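Local coordinates for protein putative Zn-dependent Alcohol Dehydrogenase (Rhodobacter sphaeroides, PDB 3IV6) that binds S-adenosylmethionine in a Rossmann-like domain and, despite its alcohol dehydrogenase name, is probably an S-adenosylmethionine-dependent methyltransferase, at residues 98-102 / 130-135. Numbering follows the deposited sequence.
Sequences DITAE and RACLGM. With SAM (S-adenosylmethionine), chain E.
Part of the adenine end of the S-adenosylmethionine pocket is built by the loop after strand 93-96, which packs on helix 125-139 of the Rossmann-like domain. Asp98 to Ala101 make a type I beta turn, closed by Ala101 N to Asp98 O at 2.7 Å. With Asp98 chi1 t, Thr100 N to Asp98 OD1 (2.7 Å) makes an Asx turn; the same OD1 also accepts from Thr100 OG1 (2.8 Å) and SAM N6 (3.1 Å). Ile99 N donates to SAM N1 at 3.0 Å. The turn meets the helix in register Thr100–Ala131, CA atoms 4.4 Å apart. Ala131 CA directs a CH···O contact (174° at the hydrogen) to Ile99 O at 3.5 Å. Lacking a side chain, Gly134 lets the helix approach this carbonyl: an ideal CB would clash, 2.7 Å from Ile99 O. Ile99, chi1 t, sets CG2 4.0 Å from Ala131 CB and CG1 4.3 Å from Met135 CG (selenomethionine). Arg130, chi1–chi3 m, t, m, donates NH1 to Thr100 O in a short, bent bond (2.5 Å, 136°), while its NH2 forms a salt bridge with Glu126. The turn's donor and acceptor thus match the N1 and N6 edge of adenine, consistent with recognition of that base, while apolar, CH···O and arginine contacts join it to the helix.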
# COMPACT_ATOMS: atom_id res chain seq x y z
N ASP A 98 -8.06 1.67 9.30
CA ASP A 98 -7.63 2.54 8.23
C ASP A 98 -6.33 3.26 8.61
O ASP A 98 -6.35 4.23 9.37
CB ASP A 98 -8.71 3.53 7.90
CG ASP A 98 -8.27 4.58 6.88
OD1 ASP A 98 -7.06 4.70 6.59
OD2 ASP A 98 -9.15 5.32 6.37
N ILE A 99 -5.21 2.81 8.07
CA ILE A 99 -3.94 3.37 8.46
C ILE A 99 -3.78 4.88 8.31
O ILE A 99 -2.86 5.45 8.88
CB ILE A 99 -2.76 2.66 7.77
CG1 ILE A 99 -1.45 2.89 8.55
CG2 ILE A 99 -2.64 3.08 6.33
CD1 ILE A 99 -1.25 1.91 9.69
N THR A 100 -4.66 5.56 7.57
CA THR A 100 -4.60 7.03 7.49
C THR A 100 -5.46 7.71 8.57
O THR A 100 -5.50 8.94 8.69
CB THR A 100 -5.06 7.56 6.14
OG1 THR A 100 -6.47 7.36 6.04
CG2 THR A 100 -4.35 6.84 4.99
N ALA A 101 -6.18 6.89 9.32
CA ALA A 101 -6.95 7.36 10.45
C ALA A 101 -6.06 7.26 11.69
O ALA A 101 -5.05 6.55 11.71
CB ALA A 101 -8.19 6.50 10.62
N GLU A 102 -6.45 7.99 12.74
CA GLU A 102 -5.64 8.00 13.92
C GLU A 102 -5.70 6.63 14.58
O GLU A 102 -6.76 6.03 14.71
CB GLU A 102 -6.03 9.12 14.89
CG GLU A 102 -4.93 9.39 15.91
CD GLU A 102 -5.26 10.51 16.86
OE1 GLU A 102 -6.35 11.11 16.72
OE2 GLU A 102 -4.42 10.78 17.74
N ARG A 130 -0.07 11.04 6.77
CA ARG A 130 -0.86 10.42 7.83
C ARG A 130 -0.58 8.91 8.02
O ARG A 130 -0.47 8.42 9.14
CB ARG A 130 -2.36 10.69 7.60
CG ARG A 130 -2.79 12.09 8.01
CD ARG A 130 -4.30 12.23 8.01
NE ARG A 130 -4.82 12.33 6.65
CZ ARG A 130 -5.70 11.50 6.10
NH1 ARG A 130 -6.20 10.47 6.78
NH2 ARG A 130 -6.08 11.72 4.85
N ALA A 131 -0.48 8.18 6.92
CA ALA A 131 -0.19 6.76 6.99
C ALA A 131 1.13 6.48 7.72
O ALA A 131 1.16 5.68 8.65
CB ALA A 131 -0.17 6.13 5.60
N CYS A 132 2.21 7.14 7.30
CA CYS A 132 3.53 6.89 7.89
C CYS A 132 3.52 7.12 9.38
O CYS A 132 3.98 6.28 10.12
CB CYS A 132 4.64 7.70 7.19
SG CYS A 132 4.83 7.10 5.45
N LEU A 133 2.96 8.24 9.82
CA LEU A 133 2.63 8.48 11.24
C LEU A 133 1.90 7.28 11.90
O LEU A 133 2.29 6.82 12.97
CB LEU A 133 1.82 9.77 11.38
CG LEU A 133 1.77 10.46 12.75
CD1 LEU A 133 3.15 10.54 13.41
CD2 LEU A 133 1.20 11.85 12.61
N GLY A 134 0.86 6.76 11.26
CA GLY A 134 0.20 5.58 11.75
C GLY A 134 1.12 4.38 11.91
O GLY A 134 1.01 3.62 12.86
N MSE A 135 2.01 4.15 10.95
CA MSE A 135 2.87 2.99 11.04
C MSE A 135 3.84 3.15 12.23
O MSE A 135 4.12 2.20 12.99
CB MSE A 135 3.64 2.82 9.74
CG MSE A 135 2.81 2.57 8.51
SE MSE A 135 3.81 2.73 6.81
CE MSE A 135 2.31 3.06 5.60
N SAM E . -1.90 -4.94 -2.84
CA SAM E . -0.51 -4.83 -3.22
C SAM E . 0.32 -5.92 -2.58
O SAM E . -0.14 -6.77 -1.82
OXT SAM E . 1.50 -5.93 -2.89
CB SAM E . 0.04 -3.43 -2.93
CG SAM E . -1.01 -2.37 -2.57
SD SAM E . -1.60 -2.35 -0.84
CE SAM E . -0.83 -3.82 -0.11
C5' SAM E . -3.39 -2.71 -1.02
C4' SAM E . -4.12 -3.34 0.17
O4' SAM E . -4.12 -2.43 1.26
C3' SAM E . -5.58 -3.62 -0.12
O3' SAM E . -5.90 -4.82 0.56
C2' SAM E . -6.33 -2.50 0.56
O2' SAM E . -7.57 -2.93 1.07
C1' SAM E . -5.42 -2.10 1.70
N9 SAM E . -5.48 -0.66 1.96
C8 SAM E . -5.41 0.34 1.03
N7 SAM E . -5.53 1.54 1.66
C5 SAM E . -5.67 1.33 3.00
C6 SAM E . -5.83 2.21 4.10
N6 SAM E . -5.87 3.53 3.96
N1 SAM E . -5.96 1.66 5.35
C2 SAM E . -5.96 0.28 5.50
N3 SAM E . -5.80 -0.58 4.44
C4 SAM E . -5.65 -0.06 3.20